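Local coordinates for pseudoalteromonas arctica PAMC 21717 (Pseudoalteromonas arctica, PDB 5YL7), which probably hydrolyses peptide bonds as a cold-active, calcium-binding serine protease of the subtilase family, at residues A105-A110 and A283-A288; A110-G115 and V121-K126; V196-G201 and Y210-C215; K311-S316 and A331-A336. One frame throughout, in Å; residues are numbered along the deposited sequence.

Contact 1. Residues A105-A110 and A283-A288; sequences AGTVAA and AAPHVA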
loop_
_atom_site.group_PDB
_atom_site.type_symbol
_atom_site.label_atom_id
_atom_site.label_comp_id
_atom_site.label_asym_id
_atom_site.label_seq_id
_atom_site.Cartn_x
_atom_site.Cartn_y
_atom_site.Cartn_z
ATOM N N ALA A 105 4.947 3.117 -1.446
ATOM C CA ALA A 105 5.136 3.156 -2.890
ATOM C C ALA A 105 6.307 2.280 -3.366
ATOM O O ALA A 105 6.226 1.723 -4.457
ATOM C CB ALA A 105 5.287 4.590 -3.389
ATOM N N GLY A 106 7.392 2.270 -2.571
ATOM C CA GLY A 106 8.509 1.402 -2.936
ATOM C C GLY A 106 8.208 -0.076 -2.908
ATOM O O GLY A 106 8.713 -0.832 -3.746
ATOM N N THR A 107 7.312 -0.493 -1.981
ATOM C CA THR A 107 6.916 -1.881 -2.014
ATOM C C THR A 107 6.156 -2.180 -3.278
ATOM O O THR A 107 6.332 -3.233 -3.913
ATOM C CB THR A 107 6.062 -2.268 -0.753
ATOM O OG1 THR A 107 6.900 -2.000 0.393
ATOM C CG2 THR A 107 5.584 -3.639 -0.801
ATOM N N VAL A 108 5.295 -1.255 -3.699
ATOM C CA VAL A 108 4.560 -1.488 -4.957
ATOM C C VAL A 108 5.486 -1.496 -6.175
ATOM O O VAL A 108 5.389 -2.432 -7.008
ATOM C CB VAL A 108 3.474 -0.431 -5.188
ATOM C CG1 VAL A 108 2.791 -0.659 -6.550
ATOM C CG2 VAL A 108 2.467 -0.456 -4.014
ATOM N N ALA A 109 6.385 -0.546 -6.283
ATOM C CA ALA A 109 7.070 -0.321 -7.562
ATOM C C ALA A 109 8.429 0.400 -7.408
ATOM O O ALA A 109 8.811 1.146 -8.313
ATOM C CB ALA A 109 6.148 0.375 -8.525
ATOM N N ALA A 110 9.261 0.064 -6.431
ATOM C CA ALA A 110 10.648 0.509 -6.456
ATOM C C ALA A 110 11.259 0.043 -7.776
ATOM O O ALA A 110 10.995 -1.012 -8.317
ATOM C CB ALA A 110 11.463 -0.027 -5.320
ATOM N N ALA A 283 1.829 -4.880 4.450
ATOM C CA ALA A 283 1.225 -6.060 3.797
ATOM C C ALA A 283 0.390 -5.663 2.594
ATOM O O ALA A 283 0.471 -6.281 1.519
ATOM C CB ALA A 283 0.384 -6.796 4.849
ATOM N N ALA A 284 -0.441 -4.640 2.730
ATOM C CA ALA A 284 -1.305 -4.185 1.620
ATOM C C ALA A 284 -0.580 -3.934 0.310
ATOM O O ALA A 284 -1.058 -4.460 -0.706
ATOM C CB ALA A 284 -2.161 -2.993 2.067
ATOM N N PRO A 285 0.527 -3.237 0.292
ATOM C CA PRO A 285 1.181 -2.946 -1.063
ATOM C C PRO A 285 1.756 -4.199 -1.646
ATOM O O PRO A 285 1.929 -4.223 -2.879
ATOM C CB PRO A 285 2.194 -1.874 -0.743
ATOM C CG PRO A 285 2.420 -2.028 0.755
ATOM C CD PRO A 285 1.096 -2.309 1.303
ATOM N N HIS A 286 2.090 -5.226 -0.881
ATOM C CA HIS A 286 2.417 -6.522 -1.502
ATOM C C HIS A 286 1.259 -6.999 -2.303
ATOM O O HIS A 286 1.404 -7.503 -3.462
ATOM C CB HIS A 286 2.840 -7.543 -0.458
ATOM C CG HIS A 286 4.215 -7.359 0.150
ATOM N ND1 HIS A 286 4.472 -6.600 1.256
ATOM C CD2 HIS A 286 5.435 -7.882 -0.229
ATOM C CE1 HIS A 286 5.780 -6.690 1.501
ATOM N NE2 HIS A 286 6.384 -7.469 0.639
ATOM N N VAL A 287 0.054 -6.957 -1.735
ATOM C CA VAL A 287 -1.142 -7.415 -2.416
ATOM C C VAL A 287 -1.515 -6.490 -3.601
ATOM O O VAL A 287 -1.891 -7.022 -4.662
ATOM C CB VAL A 287 -2.291 -7.571 -1.426
ATOM C CG1 VAL A 287 -3.584 -8.025 -2.092
ATOM C CG2 VAL A 287 -1.880 -8.472 -0.320
ATOM N N ALA A 288 -1.365 -5.201 -3.445
ATOM C CA ALA A 288 -1.609 -4.278 -4.548
ATOM C C ALA A 288 -0.660 -4.568 -5.666
ATOM O O ALA A 288 -1.060 -4.520 -6.815
ATOM C CB ALA A 288 -1.508 -2.839 -4.058
#
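Thr107 and Val108 on helix 100-109 meet Pro285 and His286 on helix 280-297. The two segments run at 28° to each other, with their axes 8.2 Å apart at closest approach.

The contact has two kinds of interaction, both apolar on the side of helix 100-109. The first is a CH-pi contact. CG2 of Thr107 sits over one face of the His286 imidazole, 3.9 Å from the ring centroid and 15° off its normal, with ND1 and CE1 the nearest ring atoms. The methyl gets there because it is the branch anti to the Thr107 backbone N. OG1 is turned back beside that N, where it makes a weak hydrogen bond to His103 O.

The second kind is plain van der Waals packing on the proline. CG2 of Val108 approaches CB of Pro285 at 3.6 Å, the two side chains meeting at about a right angle. CG2 of Thr107 touches the same Pro285 CB at 3.8 Å and thus bridges proline and histidine. Helix 280-297 kinks at Pro285, whose N has no hydrogen to give to the turn before.

No hydrogen bond links the segments. Both imidazole nitrogens are engaged elsewhere: ND1 with Met282 O and NE2 with His13 ND1, which fixes the rotation of the ring that Thr107 covers. All four touching residues are buried. The chemistry therefore implies an interior helix-helix seam held by methyl, ring and proline contacts, close to the residues of a probable Ser-His-Asp triad formed by Ser281, His100 and Asp41.

Contact 2. Residues A110-G115 and V121-K126; sequences AVTNNG and VAYNAK. With CA (calcium ion), chain C.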
loop_
_atom_site.group_PDB
_atom_site.type_symbol
_atom_site.label_atom_id
_atom_site.label_comp_id
_atom_site.label_asym_id
_atom_site.label_seq_id
_atom_site.Cartn_x
_atom_site.Cartn_y
_atom_site.Cartn_z
ATOM N N ALA A 110 9.261 0.064 -6.431
ATOM C CA ALA A 110 10.648 0.509 -6.456
ATOM C C ALA A 110 11.259 0.043 -7.776
ATOM O O ALA A 110 10.995 -1.012 -8.317
ATOM C CB ALA A 110 11.463 -0.027 -5.320
ATOM N N VAL A 111 12.197 0.904 -8.231
ATOM C CA VAL A 111 12.941 0.620 -9.464
ATOM C C VAL A 111 13.834 -0.575 -9.247
ATOM O O VAL A 111 14.586 -0.599 -8.276
ATOM C CB VAL A 111 13.712 1.843 -9.890
ATOM C CG1 VAL A 111 14.531 1.461 -11.183
ATOM C CG2 VAL A 111 12.866 3.082 -10.157
ATOM N N THR A 112 13.705 -1.576 -10.070
ATOM C CA THR A 112 14.281 -2.879 -9.878
ATOM C C THR A 112 15.273 -3.177 -11.053
ATOM O O THR A 112 15.097 -2.714 -12.154
ATOM C CB THR A 112 13.155 -3.888 -9.753
ATOM O OG1 THR A 112 12.382 -3.494 -8.584
ATOM C CG2 THR A 112 13.584 -5.290 -9.532
ATOM N N ASN A 113 16.250 -4.015 -10.687
ATOM C CA ASN A 113 17.320 -4.398 -11.673
ATOM C C ASN A 113 18.100 -3.251 -12.047
ATOM O O ASN A 113 18.705 -3.261 -13.157
ATOM C CB ASN A 113 16.735 -5.093 -12.886
ATOM C CG ASN A 113 16.566 -6.480 -12.618
ATOM O OD1 ASN A 113 17.491 -7.123 -12.070
ATOM N ND2 ASN A 113 15.449 -7.012 -13.105
ATOM N N ASN A 114 18.250 -2.237 -11.206
ATOM C CA ASN A 114 19.095 -1.069 -11.434
ATOM C C ASN A 114 20.374 -1.087 -10.603
ATOM O O ASN A 114 21.037 -0.080 -10.458
ATOM C CB ASN A 114 18.329 0.261 -11.289
ATOM C CG ASN A 114 17.852 0.502 -9.845
ATOM O OD1 ASN A 114 17.742 -0.448 -9.045
ATOM N ND2 ASN A 114 17.631 1.744 -9.496
ATOM N N GLY A 115 20.672 -2.219 -9.964
ATOM C CA GLY A 115 21.871 -2.329 -9.218
ATOM C C GLY A 115 22.025 -1.531 -8.013
ATOM O O GLY A 115 23.111 -1.300 -7.426
ATOM N N VAL A 121 7.420 -4.990 -5.889
ATOM C CA VAL A 121 6.619 -6.150 -6.253
ATOM C C VAL A 121 6.198 -6.091 -7.688
ATOM O O VAL A 121 6.259 -7.112 -8.398
ATOM C CB VAL A 121 5.399 -6.218 -5.304
ATOM C CG1 VAL A 121 4.446 -7.304 -5.746
ATOM C CG2 VAL A 121 5.862 -6.460 -3.869
ATOM N N ALA A 122 5.673 -4.959 -8.125
ATOM C CA ALA A 122 5.221 -4.742 -9.500
ATOM C C ALA A 122 6.122 -3.699 -10.108
ATOM O O ALA A 122 5.715 -2.593 -10.432
ATOM C CB ALA A 122 3.767 -4.360 -9.573
ATOM N N TYR A 123 7.400 -4.083 -10.346
ATOM C CA TYR A 123 8.453 -3.131 -10.611
ATOM C C TYR A 123 8.412 -2.523 -12.019
ATOM O O TYR A 123 9.133 -1.500 -12.228
ATOM C CB TYR A 123 9.818 -3.698 -10.285
ATOM C CG TYR A 123 10.188 -4.961 -10.995
ATOM C CD1 TYR A 123 10.626 -4.951 -12.328
ATOM C CD2 TYR A 123 10.181 -6.150 -10.376
ATOM C CE1 TYR A 123 11.073 -6.109 -12.964
ATOM C CE2 TYR A 123 10.581 -7.318 -10.985
ATOM C CZ TYR A 123 11.060 -7.252 -12.263
ATOM O OH TYR A 123 11.569 -8.434 -12.840
ATOM N N ASN A 124 7.595 -3.047 -12.907
ATOM C CA ASN A 124 7.373 -2.361 -14.227
ATOM C C ASN A 124 6.035 -1.666 -14.309
ATOM O O ASN A 124 5.708 -1.102 -15.321
ATOM C CB ASN A 124 7.570 -3.347 -15.372
ATOM C CG ASN A 124 9.008 -3.652 -15.655
ATOM O OD1 ASN A 124 9.892 -2.846 -15.480
ATOM N ND2 ASN A 124 9.253 -4.917 -15.952
ATOM N N ALA A 125 5.275 -1.627 -13.168
ATOM C CA ALA A 125 4.108 -0.768 -13.070
ATOM C C ALA A 125 4.572 0.635 -12.833
ATOM O O ALA A 125 5.735 0.924 -12.580
ATOM C CB ALA A 125 3.186 -1.258 -11.968
ATOM N N LYS A 126 3.625 1.568 -12.768
ATOM C CA LYS A 126 3.857 2.923 -12.363
ATOM C C LYS A 126 2.906 3.314 -11.239
ATOM O O LYS A 126 1.748 2.757 -11.184
ATOM C CB LYS A 126 3.640 3.907 -13.499
ATOM C CG LYS A 126 4.529 3.670 -14.658
ATOM C CD LYS A 126 5.941 4.064 -14.366
ATOM C CE LYS A 126 6.704 4.482 -15.681
ATOM N NZ LYS A 126 6.956 3.311 -16.496
HETATM CA CA CA C . 16.473 -0.784 -6.966
HETATM O O HOH W 1 11.894 -1.135 -12.340
#
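Thr112 and Tyr123 face each other across two irregular pieces of loop, their CA atoms 5.9 Å apart, with Tyr123 lying inside a type I beta turn from Ala122 to Ala125.

The main side-chain contact is a CH-pi one. CG2 of Thr112 lies over a face of the Tyr123 ring, 3.7 Å from the centroid and 16° off the normal, displaced from the centre toward the CD2 side. On the same threonine, OG1 comes within 3.1 Å of Tyr123 CB, a tight fit. Tyr123 CG lies between its own backbone N and carbonyl carbon (chi1 57°), which swings the ring across toward the threonine. OG1 is in turn held by a hydrogen bond to Ala110 O at 2.9 Å, the hydroxyl approaching from well above the carbonyl plane. A water bridges the two backbones: it accepts from Thr112 N at 2.9 Å and donates to Tyr123 O at 2.8 Å.

On the far side of Thr112 the chain wraps a calcium ion. Val111 O binds it at 2.3 Å and Asn114 OD1 at 2.5 Å, while Asp5, Asp49, Glu116 and Val118 complete the site. The loop with its run of carbonyl ligands resembles the strong calcium site near the N-terminus in subtilisins.

Chemically, one short segment divides its work: carbonyl and amide oxygens go to the cation, whose charge would probably polarise them, whereas Thr112 offers its methyl to an aromatic face and its hydroxyl to the backbone of its own segment, at Ala110 O. The ring and the bridging water thus fasten the calcium loop to the turn that leads into strand 126-131.

Contact 3. Residues V196-G201 and Y210-C215; sequences VVIAAG and YNPGNC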
loop_
_atom_site.group_PDB
_atom_site.type_symbol
_atom_site.label_atom_id
_atom_site.label_comp_id
_atom_site.label_asym_id
_atom_site.label_seq_id
_atom_site.Cartn_x
_atom_site.Cartn_y
_atom_site.Cartn_z
ATOM N N VAL A 196 -9.579 -2.295 -5.217
ATOM C CA VAL A 196 -9.230 -1.501 -4.032
ATOM C C VAL A 196 -8.635 -2.423 -2.973
ATOM O O VAL A 196 -9.366 -3.305 -2.508
ATOM C CB VAL A 196 -10.448 -0.736 -3.522
ATOM C CG1 VAL A 196 -10.032 0.128 -2.343
ATOM C CG2 VAL A 196 -11.009 0.166 -4.602
ATOM N N VAL A 197 -7.386 -2.202 -2.605
ATOM C CA VAL A 197 -6.667 -3.017 -1.638
ATOM C C VAL A 197 -6.382 -2.201 -0.426
ATOM O O VAL A 197 -5.860 -1.096 -0.536
ATOM C CB VAL A 197 -5.345 -3.521 -2.312
ATOM C CG1 VAL A 197 -4.568 -4.401 -1.311
ATOM C CG2 VAL A 197 -5.651 -4.338 -3.570
ATOM N N ILE A 198 -6.693 -2.764 0.774
ATOM C CA ILE A 198 -6.705 -2.001 2.009
ATOM C C ILE A 198 -6.040 -2.777 3.128
ATOM O O ILE A 198 -6.166 -4.004 3.254
ATOM C CB ILE A 198 -8.144 -1.635 2.427
ATOM C CG1 ILE A 198 -8.821 -0.895 1.253
ATOM C CG2 ILE A 198 -8.118 -0.788 3.697
ATOM C CD1 ILE A 198 -10.245 -0.448 1.497
ATOM N N ALA A 199 -5.247 -2.043 3.928
ATOM C CA ALA A 199 -4.699 -2.568 5.184
ATOM C C ALA A 199 -5.757 -2.753 6.228
ATOM O O ALA A 199 -6.515 -1.835 6.546
ATOM C CB ALA A 199 -3.659 -1.659 5.704
ATOM N N ALA A 200 -5.775 -3.931 6.888
ATOM C CA ALA A 200 -6.884 -4.217 7.888
ATOM C C ALA A 200 -6.689 -3.529 9.140
ATOM O O ALA A 200 -7.705 -3.478 9.964
ATOM C CB ALA A 200 -6.960 -5.689 8.124
ATOM N N GLY A 201 -5.550 -2.969 9.488
ATOM C CA GLY A 201 -5.286 -2.275 10.751
ATOM C C GLY A 201 -4.479 -3.091 11.750
ATOM O O GLY A 201 -4.311 -4.281 11.625
ATOM N N TYR A 210 -12.923 -1.687 11.930
ATOM C CA TYR A 210 -11.863 -0.847 11.447
ATOM C C TYR A 210 -12.079 -0.534 9.944
ATOM O O TYR A 210 -12.275 -1.469 9.169
ATOM C CB TYR A 210 -10.469 -1.429 11.713
ATOM C CG TYR A 210 -10.207 -1.564 13.188
ATOM C CD1 TYR A 210 -9.780 -0.468 13.936
ATOM C CD2 TYR A 210 -10.586 -2.660 13.881
ATOM C CE1 TYR A 210 -9.652 -0.607 15.315
ATOM C CE2 TYR A 210 -10.486 -2.793 15.285
ATOM C CZ TYR A 210 -9.967 -1.714 15.915
ATOM O OH TYR A 210 -9.775 -1.797 17.326
ATOM N N ASN A 211 -12.094 0.721 9.628
ATOM C CA ASN A 211 -12.362 1.211 8.274
ATOM C C ASN A 211 -11.082 1.707 7.611
ATOM O O ASN A 211 -10.174 2.169 8.368
ATOM C CB ASN A 211 -13.470 2.342 8.310
ATOM C CG ASN A 211 -13.074 3.532 9.092
ATOM O OD1 ASN A 211 -12.327 4.377 8.630
ATOM N ND2 ASN A 211 -13.483 3.568 10.329
ATOM N N PRO A 212 -10.955 1.803 6.319
ATOM C CA PRO A 212 -11.955 1.355 5.339
ATOM C C PRO A 212 -11.866 -0.117 5.009
ATOM O O PRO A 212 -12.596 -0.588 4.120
ATOM C CB PRO A 212 -11.624 2.225 4.117
ATOM C CG PRO A 212 -10.116 2.452 4.225
ATOM C CD PRO A 212 -9.863 2.586 5.704
ATOM N N GLY A 213 -11.107 -0.919 5.747
ATOM C CA GLY A 213 -11.058 -2.302 5.449
ATOM C C GLY A 213 -12.338 -3.060 5.586
ATOM O O GLY A 213 -12.582 -4.085 4.967
ATOM N N ASN A 214 -13.232 -2.542 6.471
ATOM C CA ASN A 214 -14.579 -3.059 6.680
ATOM C C ASN A 214 -15.582 -2.553 5.675
ATOM O O ASN A 214 -16.760 -2.945 5.758
ATOM C CB ASN A 214 -15.017 -2.811 8.126
ATOM C CG ASN A 214 -15.178 -1.365 8.460
ATOM O OD1 ASN A 214 -14.957 -0.486 7.629
ATOM N ND2 ASN A 214 -15.572 -1.074 9.729
ATOM N N CYS A 215 -15.168 -1.795 4.675
ATOM C CA CYS A 215 -16.094 -1.409 3.600
ATOM C C CYS A 215 -16.326 -2.630 2.745
ATOM O O CYS A 215 -15.656 -3.677 2.775
ATOM C CB CYS A 215 -15.474 -0.323 2.796
ATOM S SG CYS A 215 -15.178 1.213 3.703
HETATM O O HOH W 2 -9.117 -1.179 7.739
HETATM O O HOH W 3 -8.363 0.175 7.031
HETATM O O HOH W 4 -10.205 -3.805 8.665
#
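The end of strand 195-199, in the central parallel sheet, meets a turn entered through a cis peptide bond between Asn211 and Pro212; in subtilases the corresponding region borders the S1 specificity pocket, so a similar role is probable here. The segments come nearest at Ala200 and Gly213, with CA atoms 5.2 Å apart.

Ile198 carries the side-chain contact. Its CG2 packs against Gly213 N at 3.6 Å and the Pro212 ring carbon CG at 3.8 Å, and its CD1 reaches Pro212 O at 3.5 Å. With CG2 anti to the backbone N and CG1 beside it (chi1 -55°), both branches meet the turn. With an alanine in place of Ile198, the CG2 and CD1 contacts are gone, which would probably open a gap beside Pro212 and Gly213 and leave the turn freer to shift against the strand.

No direct hydrogen bond crosses the contact. One water lies 2.8 Å from Ala200 O and 3.2 Å from Tyr210 O, spanning the two carbonyls. Two further water positions between Ala199 O and Gly213 N are too close together to be filled at once, so the detail of that link is doubtful. A type I turn runs from Pro212 to Cys215, closed by a hydrogen bond from Cys215 N to Pro212 O.

Strand 210-211 pairs antiparallel with strand 174-175, and Cys215 is tied to Cys178 by a disulfide. Helix 180-191 touches Pro212 through Thr182, strand 219-224 runs alongside 195-199, and Val197 touches Val287 of helix 280-297.

Contact 4. Residues K311-S316 and A331-A336; sequences KSTTRS and AAAAVA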
loop_
_atom_site.group_PDB
_atom_site.type_symbol
_atom_site.label_atom_id
_atom_site.label_comp_id
_atom_site.label_asym_id
_atom_site.label_seq_id
_atom_site.Cartn_x
_atom_site.Cartn_y
_atom_site.Cartn_z
ATOM N N LYS A 311 -7.684 -14.298 -3.750
ATOM C CA LYS A 311 -8.222 -15.123 -2.662
ATOM C C LYS A 311 -8.109 -16.610 -2.996
ATOM O O LYS A 311 -7.889 -17.417 -2.093
ATOM C CB LYS A 311 -9.653 -14.786 -2.375
ATOM C CG LYS A 311 -9.826 -13.379 -1.759
ATOM C CD LYS A 311 -11.297 -13.028 -1.420
ATOM C CE LYS A 311 -11.739 -13.862 -0.278
ATOM N NZ LYS A 311 -12.980 -13.267 0.321
ATOM N N SER A 312 -8.278 -16.961 -4.259
ATOM C CA SER A 312 -8.391 -18.391 -4.609
ATOM C C SER A 312 -7.065 -19.056 -4.773
ATOM O O SER A 312 -7.026 -20.285 -4.884
ATOM C CB SER A 312 -9.235 -18.553 -5.869
ATOM O OG SER A 312 -10.517 -17.965 -5.827
ATOM N N THR A 313 -5.962 -18.321 -4.859
ATOM C CA THR A 313 -4.628 -18.848 -5.124
ATOM C C THR A 313 -3.663 -18.725 -3.980
ATOM O O THR A 313 -2.477 -18.927 -4.143
ATOM C CB THR A 313 -4.025 -18.231 -6.408
ATOM O OG1 THR A 313 -3.841 -16.828 -6.178
ATOM C CG2 THR A 313 -4.917 -18.451 -7.607
ATOM N N THR A 314 -4.155 -18.367 -2.795
ATOM C CA THR A 314 -3.271 -18.205 -1.653
ATOM C C THR A 314 -2.678 -19.605 -1.234
ATOM O O THR A 314 -3.262 -20.666 -1.554
ATOM C CB THR A 314 -3.980 -17.621 -0.439
ATOM O OG1 THR A 314 -5.126 -18.438 -0.133
ATOM C CG2 THR A 314 -4.409 -16.234 -0.621
ATOM N N ARG A 315 -1.615 -19.526 -0.526
ATOM C CA ARG A 315 -0.929 -20.709 0.014
ATOM C C ARG A 315 -1.152 -20.780 1.494
ATOM O O ARG A 315 -1.648 -19.867 2.156
ATOM C CB ARG A 315 0.573 -20.669 -0.308
ATOM C CG ARG A 315 1.394 -19.652 0.530
ATOM C CD ARG A 315 2.812 -19.576 0.247
ATOM N NE ARG A 315 3.355 -18.506 1.019
ATOM C CZ ARG A 315 3.931 -18.500 2.169
ATOM N NH1 ARG A 315 4.647 -17.449 2.530
ATOM N NH2 ARG A 315 3.867 -19.479 3.093
ATOM N N SER A 316 -0.850 -21.955 2.088
ATOM C CA SER A 316 -1.071 -22.236 3.474
ATOM C C SER A 316 -0.251 -21.361 4.399
ATOM O O SER A 316 0.869 -20.981 4.074
ATOM C CB SER A 316 -0.785 -23.721 3.820
ATOM O OG SER A 316 -1.664 -24.607 3.104
ATOM N N ALA A 331 2.232 -14.936 -5.218
ATOM C CA ALA A 331 2.279 -14.176 -6.493
ATOM C C ALA A 331 2.335 -15.106 -7.688
ATOM O O ALA A 331 1.726 -14.829 -8.715
ATOM C CB ALA A 331 3.465 -13.271 -6.503
ATOM N N ALA A 332 3.162 -16.120 -7.599
ATOM C CA ALA A 332 3.313 -17.058 -8.765
ATOM C C ALA A 332 2.034 -17.736 -9.133
ATOM O O ALA A 332 1.625 -17.786 -10.319
ATOM C CB ALA A 332 4.393 -18.055 -8.499
ATOM N N ALA A 333 1.302 -18.215 -8.088
ATOM C CA ALA A 333 0.039 -18.878 -8.348
ATOM C C ALA A 333 -1.031 -17.955 -8.886
ATOM O O ALA A 333 -1.848 -18.292 -9.716
ATOM C CB ALA A 333 -0.444 -19.613 -7.103
ATOM N N ALA A 334 -1.070 -16.699 -8.370
ATOM C CA ALA A 334 -1.967 -15.724 -8.847
ATOM C C ALA A 334 -1.742 -15.372 -10.331
ATOM O O ALA A 334 -2.683 -15.281 -11.067
ATOM C CB ALA A 334 -1.884 -14.438 -7.957
ATOM N N VAL A 335 -0.452 -15.163 -10.677
ATOM C CA VAL A 335 -0.163 -14.874 -12.102
ATOM C C VAL A 335 -0.524 -16.059 -12.979
ATOM O O VAL A 335 -1.104 -15.823 -14.051
ATOM C CB VAL A 335 1.272 -14.431 -12.200
ATOM C CG1 VAL A 335 1.831 -14.512 -13.621
ATOM C CG2 VAL A 335 1.501 -13.071 -11.569
ATOM N N ALA A 336 -0.252 -17.269 -12.523
ATOM C CA ALA A 336 -0.666 -18.445 -13.282
ATOM C C ALA A 336 -2.145 -18.484 -13.497
ATOM O O ALA A 336 -2.668 -18.789 -14.603
ATOM C CB ALA A 336 -0.211 -19.708 -12.588
#
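Thr313 turns its side chain onto the backbone between Ala333 and Ala334, with the two alanine methyls beside it. OG1 comes 3.4 Å from Ala334 CA and 3.6 Å from Ala334 CB. CG2 instead rests near Ala333 O, at 3.7 Å. In return the Ala333 methyl points back at the threonine, its CB 3.7 Å from Thr313 O and 3.9 Å from Thr313 CB.

These contacts are van der Waals ones, for no hydrogen bond joins the segments. The hydroxyl, set between the backbone N and carbonyl carbon (chi1 65°), bonds to Ile309 O in the last turn of helix 303-312, which Thr313 follows, so its rotation is fixed while its flank touches Ala334. Replacing Thr313 by an alanine would probably deprive Ile309 O of this hydroxyl partner and open a gap beside Ala334.

Ala334 packs on Val290 and Ile294 of helix 280-297, and Ala331 on helix 23-27. Thr313 is the first residue to leave helical angles after helix 303-312: a threonine just past a helix C-terminus, its hydroxyl bonded to the carbonyl four residues back, packs on the alanine face of helix 331-338 and so joins the last two helices of this subtilase chain.

How the contacts relate
Contacts 1 and 2 adjoin, with centres about 11 Å apart: they share Ala110, and backbone bonds from Ala122 N to Val108 O and Val121 N to Thr107 O probably tie them. Along the chain, contacts 2 and 3 both fall between the segments of contact 1, while contact 4 follows. Contact 3 lies about 15 Å from contact 1 centre to centre, and Val197 touches Ala284 and Val287, so helix 280-297 packs on strand 195-199. Contacts 2 and 3 sit on opposite sides of the chain's centre, about 26 Å between centres. Contact 4 touches none, yet packs on helix 280-297 as well. That helix, carrying the probable catalytic serine, therefore packs against the sheet, the 121-126 segment that follows the calcium loop, and helix 331-338.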